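Local coordinates for clostripain-related protein (Bacteroides thetaiotaomicron, PDB 5L20) that is probably a cysteine peptidase of the clostripain (C11) family, this chain being the N-terminal part of its caspase-like alpha/beta domain, at residues A[48-53]-A[58-63]; A[76-81]-A[93-98]. All blocks are in the same frame, centred on the assembly; numbering follows the deposited sequence.

Contact 1: residues A[48-53]-A[58-63]; sequences IIFMCT and ATLFEL
I49 lies against one face of the F61 ring, a pairing across the hairpin formed by 48-53 and 58-63. The CB of I49 sits 3.9 Å from the centroid of the F61 ring and 19° off the ring normal, a CH-pi contact over one face, displaced toward the CZ rim; CG2 and CD1 of the same isoleucine reach that rim too. F61 arrives there because its CG stands between the backbone N and the carbonyl carbon (chi1 62°), which swings the ring back across the neighbouring strand. The CD1 of I49 then continues to L63 CD1 at 3.9 Å, while H72 stacks on the F61 ring.

The face carrying I48, F50 and C52 is built differently. F50 CZ meets the methyl CB of A58 at 3.4 Å, obliquely to the ring, and L60 CD1 lies near the ring's plane at its edge. The same L60 CD1 packs on I48 CG2 at 3.7 Å, and I48 CD1 rests against the aliphatic part of E62. Helix 86-99 covers this face through I92 and V96; M51, on the other face, turns to helix 23-37.

Between the faces, I49 pairs with F61 and M51 with T59, each through two antiparallel backbone bonds; I49 N to F61 O measures 2.8 Å at 169°. The alternate residues I48, F50 and C52 make backbone bonds onward to strand 10-16. The chemistry is thus divided: near-straight amide bonds fix the register and pair the backbone N and O of I49, M51, T59 and F61, while apolar side chains on both faces pack the strands together and present a surface to a helix on each side.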
loop_
_atom_site.group_PDB
_atom_site.type_symbol
_atom_site.label_atom_id
_atom_site.label_comp_id
_atom_site.label_asym_id
_atom_site.label_seq_id
_atom_site.Cartn_x
_atom_site.Cartn_y
_atom_site.Cartn_z
ATOM N N ILE A 48 -3.274 -1.563 -4.839
ATOM C CA ILE A 48 -2.528 -0.309 -4.762
ATOM C C ILE A 48 -1.709 -0.340 -3.481
ATOM O O ILE A 48 -2.242 -0.708 -2.427
ATOM C CB ILE A 48 -3.470 0.914 -4.727
ATOM C CG1 ILE A 48 -4.435 0.930 -5.918
ATOM C CG2 ILE A 48 -2.650 2.204 -4.548
ATOM C CD1 ILE A 48 -3.711 1.051 -7.271
ATOM N N ILE A 49 -0.427 0.009 -3.556
ATOM C CA ILE A 49 0.454 -0.042 -2.413
ATOM C C ILE A 49 1.089 1.311 -2.150
ATOM O O ILE A 49 1.593 1.944 -3.083
ATOM C CB ILE A 49 1.555 -1.098 -2.604
ATOM C CG1 ILE A 49 0.890 -2.441 -2.961
ATOM C CG2 ILE A 49 2.447 -1.160 -1.378
ATOM C CD1 ILE A 49 1.823 -3.625 -3.010
ATOM N N PHE A 50 1.005 1.775 -0.906
ATOM C CA PHE A 50 1.771 2.917 -0.411
ATOM C C PHE A 50 2.858 2.362 0.466
ATOM O O PHE A 50 2.569 1.686 1.456
ATOM C CB PHE A 50 0.901 3.887 0.390
ATOM C CG PHE A 50 1.657 4.988 1.082
ATOM C CD1 PHE A 50 2.199 4.805 2.356
ATOM C CD2 PHE A 50 1.799 6.236 0.454
ATOM C CE1 PHE A 50 2.854 5.872 3.012
ATOM C CE2 PHE A 50 2.446 7.290 1.094
ATOM C CZ PHE A 50 2.975 7.116 2.369
ATOM N N MET A 51 4.120 2.639 0.143
ATOM C CA MET A 51 5.190 2.187 1.011
ATOM C C MET A 51 6.241 3.264 1.236
ATOM O O MET A 51 6.762 3.838 0.267
ATOM C CB MET A 51 5.863 0.925 0.465
ATOM C CG MET A 51 6.967 0.477 1.380
ATOM S SD MET A 51 7.654 -1.097 0.877
ATOM C CE MET A 51 9.069 -1.160 1.952
ATOM N N CYS A 52 6.529 3.542 2.500
ATOM C CA CYS A 52 7.667 4.388 2.883
ATOM C C CYS A 52 8.948 3.608 2.649
ATOM O O CYS A 52 9.139 2.541 3.222
ATOM C CB CYS A 52 7.574 4.819 4.344
ATOM S SG CYS A 52 6.322 6.071 4.677
ATOM N N THR A 53 9.832 4.140 1.810
ATOM C CA THR A 53 11.122 3.488 1.615
ATOM C C THR A 53 12.149 4.051 2.598
ATOM O O THR A 53 13.173 3.412 2.875
ATOM C CB THR A 53 11.609 3.672 0.189
ATOM O OG1 THR A 53 11.607 5.069 -0.103
ATOM C CG2 THR A 53 10.677 2.978 -0.802
ATOM N N ALA A 58 8.219 8.104 0.207
ATOM C CA ALA A 58 7.286 7.016 -0.057
ATOM C C ALA A 58 6.917 6.971 -1.514
ATOM O O ALA A 58 7.068 7.964 -2.254
ATOM C CB ALA A 58 6.013 7.163 0.787
ATOM N N THR A 59 6.415 5.818 -1.924
ATOM C CA THR A 59 5.923 5.634 -3.272
ATOM C C THR A 59 4.523 5.026 -3.236
ATOM O O THR A 59 4.214 4.227 -2.339
ATOM C CB THR A 59 6.896 4.746 -4.094
ATOM O OG1 THR A 59 6.420 4.564 -5.424
ATOM C CG2 THR A 59 7.077 3.398 -3.452
ATOM N N LEU A 60 3.679 5.422 -4.191
ATOM C CA LEU A 60 2.390 4.794 -4.421
ATOM C C LEU A 60 2.462 4.041 -5.744
ATOM O O LEU A 60 2.818 4.630 -6.778
ATOM C CB LEU A 60 1.270 5.830 -4.467
ATOM C CG LEU A 60 -0.146 5.260 -4.497
ATOM C CD1 LEU A 60 -0.534 4.830 -3.084
ATOM C CD2 LEU A 60 -1.137 6.290 -4.992
ATOM N N PHE A 61 2.149 2.752 -5.760
ATOM C CA PHE A 61 2.202 2.012 -7.021
ATOM C C PHE A 61 1.125 0.941 -7.106
ATOM O O PHE A 61 0.516 0.560 -6.084
ATOM C CB PHE A 61 3.602 1.377 -7.243
ATOM C CG PHE A 61 4.006 0.354 -6.204
ATOM C CD1 PHE A 61 4.626 0.755 -5.029
ATOM C CD2 PHE A 61 3.828 -0.993 -6.438
ATOM C CE1 PHE A 61 5.041 -0.183 -4.084
ATOM C CE2 PHE A 61 4.227 -1.950 -5.481
ATOM C CZ PHE A 61 4.829 -1.541 -4.333
ATOM N N GLU A 62 0.881 0.470 -8.318
ATOM C CA GLU A 62 -0.111 -0.561 -8.552
ATOM C C GLU A 62 0.578 -1.877 -8.893
ATOM O O GLU A 62 1.603 -1.883 -9.579
ATOM C CB GLU A 62 -1.068 -0.150 -9.675
ATOM C CG GLU A 62 -2.086 -1.220 -10.032
ATOM C CD GLU A 62 -3.120 -0.744 -11.030
ATOM O OE1 GLU A 62 -3.029 0.427 -11.458
ATOM O OE2 GLU A 62 -4.047 -1.520 -11.372
ATOM N N LEU A 63 0.054 -2.987 -8.358
ATOM C CA LEU A 63 0.465 -4.320 -8.811
ATOM C C LEU A 63 -0.529 -4.757 -9.833
ATOM O O LEU A 63 -1.722 -4.859 -9.532
ATOM C CB LEU A 63 0.478 -5.331 -7.667
ATOM C CG LEU A 63 1.544 -5.216 -6.604
ATOM C CD1 LEU A 63 1.398 -6.452 -5.717
ATOM C CD2 LEU A 63 2.930 -5.125 -7.216
#

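Contact 2: residues A[76-81]-A[93-98]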
loop_
_atom_site.group_PDB
_atom_site.type_symbol
_atom_site.label_atom_id
_atom_site.label_comp_id
_atom_site.label_asym_id
_atom_site.label_seq_id
_atom_site.Cartn_x
_atom_site.Cartn_y
_atom_site.Cartn_z
ATOM N N LYS A 76 2.838 7.592 -8.130
ATOM C CA LYS A 76 3.443 8.845 -7.694
ATOM C C LYS A 76 4.429 8.608 -6.565
ATOM O O LYS A 76 4.455 7.532 -5.957
ATOM C CB LYS A 76 2.388 9.863 -7.253
ATOM C CG LYS A 76 1.593 9.432 -6.044
ATOM C CD LYS A 76 0.548 10.497 -5.641
ATOM C CE LYS A 76 1.168 11.716 -5.007
ATOM N NZ LYS A 76 0.132 12.691 -4.567
ATOM N N ASN A 77 5.254 9.614 -6.300
ATOM C CA ASN A 77 6.149 9.589 -5.167
ATOM C C ASN A 77 5.839 10.698 -4.192
ATOM O O ASN A 77 5.166 11.683 -4.555
ATOM C CB ASN A 77 7.593 9.676 -5.648
ATOM C CG ASN A 77 7.982 8.467 -6.459
ATOM O OD1 ASN A 77 8.270 7.409 -5.895
ATOM N ND2 ASN A 77 7.949 8.587 -7.782
ATOM N N TYR A 78 6.297 10.538 -2.956
ATOM C CA TYR A 78 6.022 11.497 -1.912
ATOM C C TYR A 78 7.292 11.925 -1.217
ATOM O O TYR A 78 8.171 11.096 -0.950
ATOM C CB TYR A 78 5.088 10.934 -0.831
ATOM C CG TYR A 78 3.738 10.441 -1.278
ATOM C CD1 TYR A 78 3.600 9.192 -1.864
ATOM C CD2 TYR A 78 2.608 11.196 -1.068
ATOM C CE1 TYR A 78 2.360 8.718 -2.260
ATOM C CE2 TYR A 78 1.353 10.732 -1.447
ATOM C CZ TYR A 78 1.250 9.493 -2.056
ATOM O OH TYR A 78 0.021 9.017 -2.442
ATOM N N THR A 79 7.366 13.211 -0.901
ATOM C CA THR A 79 8.433 13.733 -0.060
ATOM C C THR A 79 7.816 14.275 1.223
ATOM O O THR A 79 6.832 15.009 1.166
ATOM C CB THR A 79 9.231 14.824 -0.802
ATOM O OG1 THR A 79 9.946 14.218 -1.886
ATOM C CG2 THR A 79 10.216 15.497 0.133
ATOM N N ASP A 80 8.366 13.873 2.366
ATOM C CA ASP A 80 7.820 14.240 3.677
ATOM C C ASP A 80 6.308 14.017 3.819
ATOM O O ASP A 80 5.613 14.894 4.330
ATOM C CB ASP A 80 8.119 15.717 3.991
ATOM C CG ASP A 80 9.612 16.038 3.969
ATOM O OD1 ASP A 80 10.396 15.233 4.504
ATOM O OD2 ASP A 80 9.994 17.094 3.413
ATOM N N PRO A 81 5.795 12.853 3.385
ATOM C CA PRO A 81 4.350 12.646 3.601
ATOM C C PRO A 81 4.011 12.625 5.087
ATOM O O PRO A 81 4.788 12.099 5.873
ATOM C CB PRO A 81 4.087 11.286 2.966
ATOM C CG PRO A 81 5.377 10.570 3.064
ATOM C CD PRO A 81 6.467 11.638 2.899
ATOM N N LEU A 93 -5.309 8.528 0.981
ATOM C CA LEU A 93 -6.487 7.774 0.571
ATOM C C LEU A 93 -7.220 8.443 -0.603
ATOM O O LEU A 93 -7.861 7.774 -1.408
ATOM C CB LEU A 93 -7.436 7.610 1.758
ATOM C CG LEU A 93 -6.959 6.651 2.838
ATOM C CD1 LEU A 93 -7.916 6.702 3.993
ATOM C CD2 LEU A 93 -6.860 5.218 2.312
ATOM N N ASN A 94 -7.151 9.773 -0.703
ATOM C CA ASN A 94 -7.747 10.449 -1.869
ATOM C C ASN A 94 -6.938 10.155 -3.143
ATOM O O ASN A 94 -7.507 9.967 -4.213
ATOM C CB ASN A 94 -7.840 11.965 -1.653
ATOM C CG ASN A 94 -8.938 12.343 -0.679
ATOM O OD1 ASN A 94 -9.867 11.557 -0.426
ATOM N ND2 ASN A 94 -8.851 13.555 -0.129
ATOM N N ASP A 95 -5.616 10.041 -2.989
ATOM C CA ASP A 95 -4.777 9.601 -4.115
ATOM C C ASP A 95 -5.214 8.182 -4.548
ATOM O O ASP A 95 -5.369 7.899 -5.733
ATOM C CB ASP A 95 -3.299 9.577 -3.727
ATOM C CG ASP A 95 -2.679 10.957 -3.609
ATOM O OD1 ASP A 95 -3.215 11.932 -4.187
ATOM O OD2 ASP A 95 -1.612 11.025 -2.967
ATOM N N VAL A 96 -5.378 7.276 -3.580
ATOM C CA VAL A 96 -5.783 5.905 -3.912
ATOM C C VAL A 96 -7.092 5.914 -4.693
ATOM O O VAL A 96 -7.242 5.220 -5.710
ATOM C CB VAL A 96 -5.924 5.052 -2.616
ATOM C CG1 VAL A 96 -6.588 3.686 -2.930
ATOM C CG2 VAL A 96 -4.551 4.870 -2.008
ATOM N N GLN A 97 -8.049 6.724 -4.242
ATOM C CA GLN A 97 -9.327 6.771 -4.918
ATOM C C GLN A 97 -9.215 7.364 -6.335
ATOM O O GLN A 97 -9.889 6.902 -7.233
ATOM C CB GLN A 97 -10.318 7.584 -4.098
ATOM C CG GLN A 97 -10.698 6.932 -2.778
ATOM C CD GLN A 97 -11.555 7.882 -1.974
ATOM O OE1 GLN A 97 -12.757 8.064 -2.242
ATOM N NE2 GLN A 97 -10.934 8.528 -0.999
ATOM N N ARG A 98 -8.376 8.385 -6.514
ATOM C CA ARG A 98 -8.190 8.999 -7.844
ATOM C C ARG A 98 -7.579 8.003 -8.799
ATOM O O ARG A 98 -8.061 7.867 -9.922
ATOM C CB ARG A 98 -7.307 10.242 -7.758
ATOM C CG ARG A 98 -8.100 11.520 -7.515
ATOM C CD ARG A 98 -7.200 12.772 -7.537
ATOM N NE ARG A 98 -6.263 12.768 -6.416
ATOM C CZ ARG A 98 -6.458 13.441 -5.285
ATOM N NH1 ARG A 98 -7.517 14.228 -5.136
ATOM N NH2 ARG A 98 -5.583 13.345 -4.316
#
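The phenol of Y78 and the ammonium of K76 converge on a single oxygen, OD2 of D95, and so tie the edge strand 76-79 to the helix that covers it. Y78 OH donates to D95 OD2 across 2.6 Å, approaching on the anti side and 18° out of the carboxylate plane, with ring and carboxylate planes 43° apart. K76 NZ makes a salt bridge to the same OD2 at 2.9 Å, from above that plane.

The lysine gets there by folding over its neighbour. Its CG lies between the backbone N and the carbonyl carbon, the chain bends at chi3 (-73°), and CE comes to rest 3.6 Å above the Y78 ring, toward the rim. One turn along the helix, R98 NH2 holds the other carboxylate oxygen, D95 OD1, at 2.8 Å, with that oxygen in the guanidinium plane. Two positive groups and a hydroxyl therefore restrain the carboxylate's rotation and would be expected to favour its charged form. Replacing D95 with an alanine would probably leave K76 and R98 without their shared counter-charge and Y78 OH without its acceptor, setting the lysine end free to turn.

Farther out, backbone bonds from K76 to L60 and from Y78 to A58 position the two donors on the sheet, and the F50 ring meets that of Y78 edge-to-face. On the helix, V96 packs on T11 and F13 of strand 10-16. The arrangement is a salt-bridge network at the border of a helix-on-sheet layer, as expected in the alpha/beta/alpha sandwich of caspase-like peptidases.

How the contacts relate
Contacts 1 and 2 follow one another along the chain and share a sheet, their centres about 9 Å apart. Strand 57-66 belongs to contact 1 and is the link to contact 2: one edge pairs with 45-52, the other with 69-79, where A58 O meets Y78 N at 2.8 Å and L60 N meets K76 O at 2.9 Å, both probable hydrogen bonds. Contact 1 is central, its side-chain packing largely apolar, its centre about 5 Å from that of the chain, whereas contact 2 is polar and about 10 Å from it. L60 also spans the two, touching K76, Y78 and D95. Neither contact contains an established active-site residue; contact 1 joins two central strands, and contact 2 fastens the adjoining outer strand 69-79 to helix 86-99.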